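Local structure of tail spike protein gp49 (Pseudomonas phage LKA1, 4RU4) at residues Y77-G82 with A104-T109; T217-G222 with V238-N243; N453-G458 with I485-A490; V521-N526 with S587-Q592. The protein probably acts as a lyase that cleaves the O-specific polysaccharide of Pseudomonas, degrading the host cell envelope during virus entry. One frame throughout, in Å; residues are numbered along the deposited sequence.

How the contacts relate
The four contacts follow one another along the chain and, nearly in line, down a long spike. Contacts 1 and 2 are neighbours, their centres about 11 Å apart; they touch through F106 against V218 and P219 and through T109 with N221 and M220. Contact 3 joins later coils of the same parallel beta-helix, its centre about 44 Å from that of contact 2. Contact 4 lies about 40 Å farther on by centres, in the C-terminal Ig-like region. Strand 510-522 pairs in parallel with strand 484-487 of contact 3 and carries one half of contact 4, where the pairing turns antiparallel. A stacked-coil shaft thus passes directly into a differently built end piece.

Contact 1. Residues Y77-G82 with A104-T109; sequences YQINRG and AAFTGT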
loop_
_atom_site.group_PDB
_atom_site.type_symbol
_atom_site.label_atom_id
_atom_site.label_comp_id
_atom_site.label_asym_id
_atom_site.label_seq_id
_atom_site.Cartn_x
_atom_site.Cartn_y
_atom_site.Cartn_z
ATOM N N TYR B 77 -32.642 -17.933 14.928
ATOM C CA TYR B 77 -33.559 -18.714 14.102
ATOM C C TYR B 77 -33.028 -20.123 13.844
ATOM O O TYR B 77 -31.916 -20.295 13.328
ATOM C CB TYR B 77 -33.773 -17.963 12.793
ATOM C CG TYR B 77 -34.318 -16.562 12.989
ATOM C CD1 TYR B 77 -33.468 -15.477 13.192
ATOM C CD2 TYR B 77 -35.688 -16.324 12.952
ATOM C CE1 TYR B 77 -33.970 -14.206 13.371
ATOM C CE2 TYR B 77 -36.200 -15.056 13.116
ATOM C CZ TYR B 77 -35.336 -13.997 13.331
ATOM O OH TYR B 77 -35.839 -12.726 13.508
ATOM N N GLN B 78 -33.815 -21.130 14.208
ATOM C CA GLN B 78 -33.373 -22.512 14.108
ATOM C C GLN B 78 -33.796 -23.079 12.770
ATOM O O GLN B 78 -34.993 -23.090 12.447
ATOM C CB GLN B 78 -33.984 -23.357 15.238
ATOM C CG GLN B 78 -33.890 -22.672 16.618
ATOM C CD GLN B 78 -32.445 -22.460 17.038
ATOM O OE1 GLN B 78 -31.701 -23.430 17.239
ATOM N NE2 GLN B 78 -32.018 -21.185 17.107
ATOM N N ILE B 79 -32.826 -23.559 11.993
ATOM C CA ILE B 79 -33.143 -24.101 10.677
ATOM C C ILE B 79 -32.580 -25.508 10.504
ATOM O O ILE B 79 -31.494 -25.820 10.985
ATOM C CB ILE B 79 -32.665 -23.171 9.538
ATOM C CG1 ILE B 79 -31.131 -23.076 9.523
ATOM C CG2 ILE B 79 -33.328 -21.793 9.684
ATOM C CD1 ILE B 79 -30.521 -22.462 8.252
ATOM N N ASN B 80 -33.330 -26.375 9.838
ATOM C CA ASN B 80 -32.858 -27.736 9.658
ATOM C C ASN B 80 -32.560 -28.001 8.188
ATOM O O ASN B 80 -32.225 -29.124 7.813
ATOM C CB ASN B 80 -33.918 -28.725 10.147
ATOM C CG ASN B 80 -35.194 -28.613 9.366
ATOM O OD1 ASN B 80 -35.879 -27.592 9.430
ATOM N ND2 ASN B 80 -35.523 -29.654 8.604
ATOM N N ARG B 81 -32.685 -26.969 7.364
ATOM C CA ARG B 81 -32.400 -27.095 5.924
ATOM C C ARG B 81 -31.759 -25.814 5.477
ATOM O O ARG B 81 -31.954 -24.771 6.103
ATOM C CB ARG B 81 -33.698 -27.237 5.103
ATOM C CG ARG B 81 -34.475 -28.500 5.354
ATOM C CD ARG B 81 -35.659 -28.701 4.383
ATOM N NE ARG B 81 -36.449 -29.794 4.913
ATOM C CZ ARG B 81 -36.190 -31.075 4.683
ATOM N NH1 ARG B 81 -35.199 -31.421 3.866
ATOM N NH2 ARG B 81 -36.941 -32.014 5.242
ATOM N N GLY B 82 -31.056 -25.861 4.347
ATOM C CA GLY B 82 -30.464 -24.652 3.832
ATOM C C GLY B 82 -31.523 -23.639 3.417
ATOM O O GLY B 82 -32.633 -24.001 3.035
ATOM N N ALA B 104 -29.197 -29.535 15.218
ATOM C CA ALA B 104 -28.546 -30.838 15.150
ATOM C C ALA B 104 -29.109 -31.666 13.996
ATOM O O ALA B 104 -28.441 -32.570 13.495
ATOM C CB ALA B 104 -28.730 -31.597 16.482
ATOM N N ALA B 105 -30.349 -31.365 13.595
ATOM C CA ALA B 105 -31.020 -32.123 12.534
ATOM C C ALA B 105 -30.762 -31.568 11.128
ATOM O O ALA B 105 -31.366 -32.027 10.162
ATOM C CB ALA B 105 -32.512 -32.162 12.789
ATOM N N PHE B 106 -29.873 -30.585 11.007
ATOM C CA PHE B 106 -29.643 -29.944 9.711
ATOM C C PHE B 106 -29.217 -30.913 8.635
ATOM O O PHE B 106 -28.356 -31.784 8.862
ATOM C CB PHE B 106 -28.575 -28.852 9.834
ATOM C CG PHE B 106 -28.408 -28.017 8.588
ATOM C CD1 PHE B 106 -29.217 -26.913 8.370
ATOM C CD2 PHE B 106 -27.432 -28.340 7.636
ATOM C CE1 PHE B 106 -29.041 -26.129 7.224
ATOM C CE2 PHE B 106 -27.255 -27.575 6.489
ATOM C CZ PHE B 106 -28.065 -26.462 6.281
ATOM N N THR B 107 -29.826 -30.759 7.460
ATOM C CA THR B 107 -29.349 -31.419 6.251
ATOM C C THR B 107 -29.268 -30.394 5.142
ATOM O O THR B 107 -30.167 -29.554 4.989
ATOM C CB THR B 107 -30.237 -32.619 5.789
ATOM O OG1 THR B 107 -31.568 -32.167 5.531
ATOM C CG2 THR B 107 -30.276 -33.704 6.850
ATOM N N GLY B 108 -28.182 -30.452 4.377
ATOM C CA GLY B 108 -27.966 -29.484 3.318
ATOM C C GLY B 108 -26.496 -29.174 3.110
ATOM O O GLY B 108 -25.662 -29.413 3.973
ATOM N N THR B 109 -26.190 -28.625 1.945
ATOM C CA THR B 109 -24.818 -28.311 1.573
ATOM C C THR B 109 -24.358 -26.980 2.164
ATOM O O THR B 109 -23.206 -26.858 2.600
ATOM C CB THR B 109 -24.710 -28.280 0.043
ATOM O OG1 THR B 109 -25.075 -29.563 -0.469
ATOM C CG2 THR B 109 -23.283 -27.980 -0.395
HETATM O O HOH W 1 -33.741 -31.749 8.316
HETATM O O HOH W 2 -30.962 -28.008 2.305
#
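F106 lies beside I79 with its side chain pointing the same way, and its ring lies against the backbone of the corner at residues 80 and 81. CG stands anti to the backbone N (chi1 -172°), and the ring end comes nearer the other segment than the start of the side chain does. The oxygen of I79 sits at the ring's edge, in its plane, with I79 O 3.6 Å from F106 CD1, so a partly negative carbonyl meets the weakly positive rim. Farther round, F106 CE1 comes within 3.2 Å of R81 C, a tight fit to the peptide that enters G82. The methyl end of I79 adds apolar cover, CD1 being 4.1 Å from F106 CE1. A flat aromatic suits this place because it can fill a corner bounded by backbone.

Toward A105 and T107, which are exposed, the contact is polar. T107 N donates to N80 O over 2.9 Å, arriving from above the carbonyl plane, and the same oxygen receives a CA-H...O contact from F106 CA. A water held by N80 ND2, at 2.8 Å, donates to both N80 O and A105 O, tying the two backbones together. A second water links G82 N to T107 O. The side chains of R81 and T107 lie side by side, pointing the same way; the guanidinium forms a salt bridge with D53, while N80 OD1 is bonded to E54 N.

Strands 75-79 and 98-107 stack in parallel as successive coils at the N-terminal end of the parallel beta-helix. Helix 55-65 covers the corner, W57 packing on I79 and R81, and on the next coil P219 meets F106.

Contact 2. Residues T217-G222 with V238-N243; sequences TVPMNG and VTLANN
N242 reaches into the segment T217-G222, where two successive coils of a parallel beta-helix, the pectin lyase-like fold, stack turn upon turn. Strand 237-240 lies in parallel beside strand 212-214, and the chain beyond each leaves the strand as loop. The side chain of N242 leaves with CG anti to the backbone N (chi1 -152°). P219 O points nearly at CB, a very close 2.9 Å from it, and CG is almost as near that oxygen. At the fork the two ends part: OD1 lies 3.3 Å from M220 CA, and ND2 donates to T217 O over 2.8 Å. T217 O lies nearly in the amide plane of N242, although ND2 itself stands above the plane of the T217 carbonyl. OD1 also takes a weak bond from the backbone N of N243, which is in addition weakly bonded to M220 O. Asparagine suits the place because a short flat amide offers a donor and an acceptor to peptide groups of both coils.

L240 supplies the apolar part, CD1 meeting P219 CB and CD2 lying 3.6 Å from M220 O. G222 has only its CA to set against V238 CG1. Near the solvent T217 CG2 packs on A241 CB, 3.9 Å apart. N221 ND2 is bonded to S110 OG, and a water joins its OD1 to N243 ND2, 2.8 Å from each.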
loop_
_atom_site.group_PDB
_atom_site.type_symbol
_atom_site.label_atom_id
_atom_site.label_comp_id
_atom_site.label_asym_id
_atom_site.label_seq_id
_atom_site.Cartn_x
_atom_site.Cartn_y
_atom_site.Cartn_z
ATOM N N THR B 217 -21.321 -28.085 12.580
ATOM C CA THR B 217 -20.490 -29.108 11.977
ATOM C C THR B 217 -21.062 -29.725 10.724
ATOM O O THR B 217 -20.347 -30.431 10.020
ATOM C CB THR B 217 -20.262 -30.267 12.963
ATOM O OG1 THR B 217 -21.541 -30.793 13.357
ATOM C CG2 THR B 217 -19.489 -29.771 14.205
ATOM N N VAL B 218 -22.340 -29.489 10.427
ATOM C CA VAL B 218 -22.956 -30.187 9.278
ATOM C C VAL B 218 -22.788 -29.560 7.874
ATOM O O VAL B 218 -22.418 -30.261 6.920
ATOM C CB VAL B 218 -24.469 -30.495 9.522
ATOM C CG1 VAL B 218 -25.051 -31.223 8.305
ATOM C CG2 VAL B 218 -24.632 -31.339 10.802
ATOM N N PRO B 219 -23.106 -28.262 7.723
ATOM C CA PRO B 219 -23.063 -27.629 6.390
ATOM C C PRO B 219 -21.663 -27.653 5.815
ATOM O O PRO B 219 -20.745 -27.460 6.587
ATOM C CB PRO B 219 -23.462 -26.176 6.681
ATOM C CG PRO B 219 -24.244 -26.250 7.993
ATOM C CD PRO B 219 -23.496 -27.294 8.767
ATOM N N MET B 220 -21.494 -27.885 4.511
ATOM C CA MET B 220 -20.175 -27.716 3.904
ATOM C C MET B 220 -19.781 -26.266 3.869
ATOM O O MET B 220 -18.613 -25.941 4.083
ATOM C CB MET B 220 -20.132 -28.232 2.468
ATOM C CG MET B 220 -20.450 -29.696 2.350
ATOM S SD MET B 220 -19.551 -30.421 0.975
ATOM C CE MET B 220 -20.101 -29.419 -0.397
ATOM N N ASN B 221 -20.745 -25.395 3.556
ATOM C CA ASN B 221 -20.468 -23.979 3.431
ATOM C C ASN B 221 -21.338 -23.182 4.359
ATOM O O ASN B 221 -22.500 -23.536 4.583
ATOM C CB ASN B 221 -20.794 -23.508 2.017
ATOM C CG ASN B 221 -20.121 -24.340 0.969
ATOM O OD1 ASN B 221 -18.895 -24.476 0.966
ATOM N ND2 ASN B 221 -20.917 -24.925 0.072
ATOM N N GLY B 222 -20.801 -22.082 4.871
ATOM C CA GLY B 222 -21.627 -21.137 5.606
ATOM C C GLY B 222 -22.481 -20.393 4.608
ATOM O O GLY B 222 -23.710 -20.431 4.676
ATOM N N VAL B 238 -19.464 -15.252 10.498
ATOM C CA VAL B 238 -19.763 -16.642 10.159
ATOM C C VAL B 238 -18.845 -17.559 10.943
ATOM O O VAL B 238 -17.635 -17.360 10.949
ATOM C CB VAL B 238 -19.555 -16.906 8.654
ATOM C CG1 VAL B 238 -19.902 -18.365 8.317
ATOM C CG2 VAL B 238 -20.404 -15.917 7.791
ATOM N N THR B 239 -19.407 -18.559 11.605
ATOM C CA THR B 239 -18.584 -19.604 12.191
ATOM C C THR B 239 -19.073 -20.935 11.663
ATOM O O THR B 239 -20.241 -21.076 11.276
ATOM C CB THR B 239 -18.630 -19.620 13.739
ATOM O OG1 THR B 239 -19.944 -20.000 14.185
ATOM C CG2 THR B 239 -18.239 -18.256 14.294
ATOM N N LEU B 240 -18.180 -21.907 11.630
ATOM C CA LEU B 240 -18.486 -23.179 11.004
ATOM C C LEU B 240 -17.408 -24.126 11.471
ATOM O O LEU B 240 -16.361 -23.682 11.957
ATOM C CB LEU B 240 -18.437 -23.052 9.475
ATOM C CG LEU B 240 -18.834 -24.261 8.619
ATOM C CD1 LEU B 240 -20.329 -24.502 8.732
ATOM C CD2 LEU B 240 -18.419 -24.086 7.178
ATOM N N ALA B 241 -17.671 -25.421 11.341
ATOM C CA ALA B 241 -16.652 -26.437 11.591
ATOM C C ALA B 241 -16.765 -27.434 10.455
ATOM O O ALA B 241 -17.166 -28.570 10.662
ATOM C CB ALA B 241 -16.902 -27.119 12.916
ATOM N N ASN B 242 -16.438 -26.979 9.256
ATOM C CA ASN B 242 -16.557 -27.788 8.058
ATOM C C ASN B 242 -15.668 -27.257 6.922
ATOM O O ASN B 242 -14.502 -26.892 7.159
ATOM C CB ASN B 242 -18.029 -27.920 7.635
ATOM C CG ASN B 242 -18.311 -29.230 6.871
ATOM O OD1 ASN B 242 -17.944 -29.381 5.701
ATOM N ND2 ASN B 242 -18.987 -30.167 7.530
ATOM N N ASN B 243 -16.184 -27.213 5.693
ATOM C CA ASN B 243 -15.304 -26.968 4.543
ATOM C C ASN B 243 -14.996 -25.516 4.188
ATOM O O ASN B 243 -13.842 -25.199 3.926
ATOM C CB ASN B 243 -15.783 -27.717 3.295
ATOM C CG ASN B 243 -14.647 -27.952 2.288
ATOM O OD1 ASN B 243 -13.682 -28.658 2.577
ATOM N ND2 ASN B 243 -14.755 -27.345 1.125
HETATM O O HOH W 3 -17.163 -26.415 0.045
#

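Contact 3. Residues N453-G458 with I485-A490; sequences NIQYSG and IVENLA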
loop_
_atom_site.group_PDB
_atom_site.type_symbol
_atom_site.label_atom_id
_atom_site.label_comp_id
_atom_site.label_asym_id
_atom_site.label_seq_id
_atom_site.Cartn_x
_atom_site.Cartn_y
_atom_site.Cartn_z
ATOM N N ASN B 453 14.602 -16.547 -13.069
ATOM C CA ASN B 453 15.339 -15.342 -12.707
ATOM C C ASN B 453 15.045 -14.908 -11.269
ATOM O O ASN B 453 13.902 -14.996 -10.814
ATOM C CB ASN B 453 14.926 -14.218 -13.664
ATOM C CG ASN B 453 15.121 -14.608 -15.119
ATOM O OD1 ASN B 453 16.195 -15.085 -15.497
ATOM N ND2 ASN B 453 14.072 -14.459 -15.931
ATOM N N ILE B 454 16.072 -14.425 -10.571
ATOM C CA ILE B 454 15.944 -14.039 -9.169
ATOM C C ILE B 454 16.415 -12.615 -9.023
ATOM O O ILE B 454 17.539 -12.276 -9.442
ATOM C CB ILE B 454 16.862 -14.884 -8.228
ATOM C CG1 ILE B 454 16.702 -16.389 -8.456
ATOM C CG2 ILE B 454 16.612 -14.520 -6.761
ATOM C CD1 ILE B 454 15.350 -16.898 -8.247
ATOM N N GLN B 455 15.579 -11.783 -8.399
ATOM C CA GLN B 455 16.000 -10.456 -7.994
ATOM C C GLN B 455 15.801 -10.396 -6.477
ATOM O O GLN B 455 14.668 -10.374 -6.007
ATOM C CB GLN B 455 15.118 -9.372 -8.671
ATOM C CG GLN B 455 15.477 -7.924 -8.294
ATOM C CD GLN B 455 14.351 -6.936 -8.560
ATOM O OE1 GLN B 455 13.171 -7.243 -8.335
ATOM N NE2 GLN B 455 14.704 -5.749 -9.061
ATOM N N TYR B 456 16.893 -10.363 -5.712
ATOM C CA TYR B 456 16.759 -10.261 -4.264
ATOM C C TYR B 456 17.417 -8.924 -3.882
ATOM O O TYR B 456 18.646 -8.801 -3.885
ATOM C CB TYR B 456 17.415 -11.489 -3.624
ATOM C CG TYR B 456 16.918 -11.798 -2.218
ATOM C CD1 TYR B 456 17.231 -10.958 -1.144
ATOM C CD2 TYR B 456 16.147 -12.933 -1.964
ATOM C CE1 TYR B 456 16.776 -11.229 0.145
ATOM C CE2 TYR B 456 15.682 -13.205 -0.691
ATOM C CZ TYR B 456 16.003 -12.356 0.361
ATOM O OH TYR B 456 15.541 -12.633 1.630
ATOM N N SER B 457 16.604 -7.922 -3.561
ATOM C CA SER B 457 17.027 -6.523 -3.693
ATOM C C SER B 457 16.474 -5.582 -2.612
ATOM O O SER B 457 15.263 -5.381 -2.530
ATOM C CB SER B 457 16.516 -6.045 -5.069
ATOM O OG SER B 457 16.767 -4.679 -5.321
ATOM N N GLY B 458 17.340 -4.987 -1.793
ATOM C CA GLY B 458 16.911 -3.917 -0.884
ATOM C C GLY B 458 16.402 -4.320 0.497
ATOM O O GLY B 458 16.085 -3.461 1.329
ATOM N N ILE B 485 20.354 -11.785 -9.396
ATOM C CA ILE B 485 20.758 -10.507 -8.794
ATOM C C ILE B 485 20.568 -10.554 -7.284
ATOM O O ILE B 485 19.488 -10.914 -6.802
ATOM C CB ILE B 485 19.921 -9.346 -9.400
ATOM C CG1 ILE B 485 20.348 -9.123 -10.846
ATOM C CG2 ILE B 485 20.077 -8.045 -8.574
ATOM C CD1 ILE B 485 19.370 -8.246 -11.671
ATOM N N VAL B 486 21.637 -10.254 -6.553
ATOM C CA VAL B 486 21.594 -10.005 -5.106
ATOM C C VAL B 486 22.185 -8.618 -4.851
ATOM O O VAL B 486 23.304 -8.364 -5.233
ATOM C CB VAL B 486 22.423 -11.073 -4.327
ATOM C CG1 VAL B 486 22.452 -10.755 -2.832
ATOM C CG2 VAL B 486 21.833 -12.449 -4.543
ATOM N N GLU B 487 21.444 -7.717 -4.197
ATOM C CA GLU B 487 21.878 -6.336 -4.108
ATOM C C GLU B 487 21.221 -5.596 -2.951
ATOM O O GLU B 487 20.078 -5.882 -2.581
ATOM C CB GLU B 487 21.547 -5.574 -5.408
ATOM C CG GLU B 487 20.023 -5.546 -5.723
ATOM C CD GLU B 487 19.678 -4.858 -7.042
ATOM O OE1 GLU B 487 20.615 -4.553 -7.828
ATOM O OE2 GLU B 487 18.464 -4.611 -7.292
ATOM N N ASN B 488 21.960 -4.630 -2.417
ATOM C CA ASN B 488 21.424 -3.659 -1.465
ATOM C C ASN B 488 20.777 -4.332 -0.263
ATOM O O ASN B 488 19.716 -3.928 0.174
ATOM C CB ASN B 488 20.439 -2.699 -2.148
ATOM C CG ASN B 488 21.043 -2.031 -3.385
ATOM O OD1 ASN B 488 22.191 -1.628 -3.373
ATOM N ND2 ASN B 488 20.270 -1.941 -4.453
ATOM N N LEU B 489 21.429 -5.359 0.275
ATOM C CA LEU B 489 20.894 -6.038 1.466
ATOM C C LEU B 489 21.551 -5.478 2.710
ATOM O O LEU B 489 22.753 -5.192 2.711
ATOM C CB LEU B 489 21.138 -7.537 1.388
ATOM C CG LEU B 489 20.525 -8.218 0.174
ATOM C CD1 LEU B 489 20.802 -9.742 0.221
ATOM C CD2 LEU B 489 19.029 -7.894 0.092
ATOM N N ALA B 490 20.762 -5.296 3.764
ATOM C CA ALA B 490 21.296 -4.814 5.031
ATOM C C ALA B 490 21.223 -5.949 6.061
ATOM O O ALA B 490 20.275 -6.733 6.043
ATOM C CB ALA B 490 20.499 -3.578 5.514
HETATM O O HOH W 4 17.505 -5.131 -9.786
#
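Strands 453-457 and 485-487 run parallel, 2° apart in direction and 4.9 Å between axes, as neighbouring rungs on one face of the parallel beta-helix. Q455 pairs with I485, Y456 with V486 and S457 with E487. I485 uses both its backbone groups, N bonding to I454 O and O receiving Y456 N, each over 2.9 Å; E487 N then donates to Y456 O and G458 N to E487 O. At G458 (phi 89°) the chain leaves the strand through a conformation that favours glycine.

Y456 and V486 share the face that packs on L470, inside the coil, where apolar V486 and L489 are well suited. L489 crosses the tyrosine at about a right angle, its CD2 in the plane at the ring's edge, 3.8 Å from Y456 CD1; Y456 OH is held by Q459. Q455, S457, I485 and E487 share the other face, which meets neighbouring subunits: Q455 NE2 bonds to G458 O of the third subunit, while OE1 accepts from Q425 NE2 of the same chain. E487 is buried, but R511 forms a salt bridge to its OE1. Serine, being small, can donate to this carboxylate without crowding the face. OE2 accepts from S457 OG, over 2.6 Å on the anti side, and from a water 2.7 Å away that also accepts from Q455 NE2.

Contact 4. Residues V521-N526 with S587-Q592; sequences VTTATN and SAVTNQ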
loop_
_atom_site.group_PDB
_atom_site.type_symbol
_atom_site.label_atom_id
_atom_site.label_comp_id
_atom_site.label_asym_id
_atom_site.label_seq_id
_atom_site.Cartn_x
_atom_site.Cartn_y
_atom_site.Cartn_z
ATOM N N VAL B 521 50.340 -2.264 3.742
ATOM C CA VAL B 521 51.511 -3.130 3.578
ATOM C C VAL B 521 52.784 -2.295 3.736
ATOM O O VAL B 521 52.810 -1.139 3.376
ATOM C CB VAL B 521 51.549 -3.877 2.215
ATOM C CG1 VAL B 521 50.319 -4.785 2.053
ATOM C CG2 VAL B 521 51.664 -2.893 1.025
ATOM N N THR B 522 53.828 -2.901 4.279
ATOM C CA THR B 522 55.120 -2.232 4.395
ATOM C C THR B 522 56.128 -2.964 3.521
ATOM O O THR B 522 56.292 -4.198 3.621
ATOM C CB THR B 522 55.600 -2.224 5.847
ATOM O OG1 THR B 522 54.595 -1.602 6.664
ATOM C CG2 THR B 522 56.936 -1.466 5.983
ATOM N N THR B 523 56.781 -2.218 2.637
ATOM C CA THR B 523 57.805 -2.811 1.792
ATOM C C THR B 523 59.025 -3.290 2.611
ATOM O O THR B 523 59.260 -2.844 3.737
ATOM C CB THR B 523 58.235 -1.841 0.676
ATOM O OG1 THR B 523 58.648 -0.592 1.249
ATOM C CG2 THR B 523 57.059 -1.604 -0.280
ATOM N N ALA B 524 59.764 -4.242 2.057
ATOM C CA ALA B 524 61.036 -4.659 2.651
ATOM C C ALA B 524 62.148 -4.379 1.653
ATOM O O ALA B 524 61.954 -4.578 0.454
ATOM C CB ALA B 524 61.005 -6.149 3.005
ATOM N N THR B 525 63.302 -3.927 2.141
ATOM C CA THR B 525 64.382 -3.536 1.257
ATOM C C THR B 525 65.066 -4.721 0.590
ATOM O O THR B 525 65.874 -4.531 -0.323
ATOM C CB THR B 525 65.452 -2.661 1.952
ATOM O OG1 THR B 525 66.091 -3.415 2.989
ATOM C CG2 THR B 525 64.819 -1.399 2.536
ATOM N N ASN B 526 64.727 -5.939 1.020
ATOM C CA ASN B 526 65.354 -7.127 0.446
ATOM C C ASN B 526 64.387 -7.937 -0.442
ATOM O O ASN B 526 64.635 -9.104 -0.713
ATOM C CB ASN B 526 65.932 -8.014 1.566
ATOM C CG ASN B 526 64.863 -8.486 2.548
ATOM O OD1 ASN B 526 63.655 -8.283 2.337
ATOM N ND2 ASN B 526 65.299 -9.127 3.622
ATOM N N SER B 587 63.465 1.235 0.125
ATOM C CA SER B 587 63.003 1.742 1.426
ATOM C C SER B 587 61.897 0.857 2.007
ATOM O O SER B 587 61.111 0.295 1.258
ATOM C CB SER B 587 62.421 3.151 1.285
ATOM O OG SER B 587 63.428 4.055 0.888
ATOM N N ALA B 588 61.837 0.752 3.334
ATOM C CA ALA B 588 60.739 0.053 4.004
ATOM C C ALA B 588 59.720 1.070 4.507
ATOM O O ALA B 588 59.940 1.713 5.543
ATOM C CB ALA B 588 61.286 -0.780 5.174
ATOM N N VAL B 589 58.611 1.225 3.775
ATOM C CA VAL B 589 57.589 2.234 4.091
ATOM C C VAL B 589 56.181 1.703 3.879
ATOM O O VAL B 589 55.976 0.721 3.167
ATOM C CB VAL B 589 57.738 3.527 3.239
ATOM C CG1 VAL B 589 59.083 4.244 3.552
ATOM C CG2 VAL B 589 57.649 3.214 1.773
ATOM N N THR B 590 55.203 2.374 4.473
ATOM C CA THR B 590 53.829 1.919 4.374
ATOM C C THR B 590 53.191 2.310 3.044
ATOM O O THR B 590 53.583 3.283 2.425
ATOM C CB THR B 590 52.985 2.503 5.500
ATOM O OG1 THR B 590 53.045 3.934 5.429
ATOM C CG2 THR B 590 53.554 2.037 6.851
ATOM N N ASN B 591 52.218 1.513 2.624
ATOM C CA ASN B 591 51.411 1.758 1.443
ATOM C C ASN B 591 50.022 1.248 1.781
ATOM O O ASN B 591 49.890 0.279 2.535
ATOM C CB ASN B 591 51.925 0.953 0.246
ATOM C CG ASN B 591 53.406 1.166 -0.018
ATOM O OD1 ASN B 591 53.789 1.880 -0.952
ATOM N ND2 ASN B 591 54.250 0.539 0.806
ATOM N N GLN B 592 48.982 1.870 1.231
ATOM C CA GLN B 592 47.624 1.368 1.423
ATOM C C GLN B 592 47.146 0.688 0.141
ATOM O O GLN B 592 47.020 1.351 -0.899
ATOM C CB GLN B 592 46.663 2.518 1.782
ATOM C CG GLN B 592 46.977 3.237 3.080
ATOM C CD GLN B 592 46.814 2.341 4.309
ATOM O OE1 GLN B 592 46.135 1.333 4.262
ATOM N NE2 GLN B 592 47.444 2.710 5.396
#
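T523 turns its hydroxyl between the backbone N and the carbonyl carbon (chi1 55°), and OG1 thereby faces the backbone of S587-V589 at two points. It donates to S587 O over 2.6 Å and accepts the N-H of V589 over 3.1 Å, the latter bond nearly straight at 167°. Threonine suits the place: the hydroxyl binds backbone both as donor and as acceptor just past the last bridged pair, while CG2 packs 3.7 Å from N591 ND2. N591 has CG beside its backbone N (chi1 -53°). Its ND2 lies close to V521 O as well as to T523 CG2, and makes a weak bond to that oxygen; OD1 is taken by K550 NZ.

Behind this lies regular antiparallel pairing of strands 510-522 and 590-600, part of the Ig-like region at the C-terminal end of the spike. V521 and N591 form a hydrogen-bonded pair, N591 N meeting V521 O at 2.8 Å and V521 N meeting N591 O at 2.9 Å. T522 and T590 follow as a non-hydrogen-bonded pair, their side chains crossing obliquely with OG1 of T522 beside CG2 of T590. T523 N donates to V589 O, one further backbone bond past that pair.

The two faces differ. V521 packs on V530 and A532, and its CG2 rests 3.9 Å from N591 CB. On the other face beta-branched threonines present both a methyl and a hydroxyl; the side chain of T590 lies about 4 Å from a bound sodium ion. Farther along, the exposed T525 sets CG2 against S587 C at 3.7 Å.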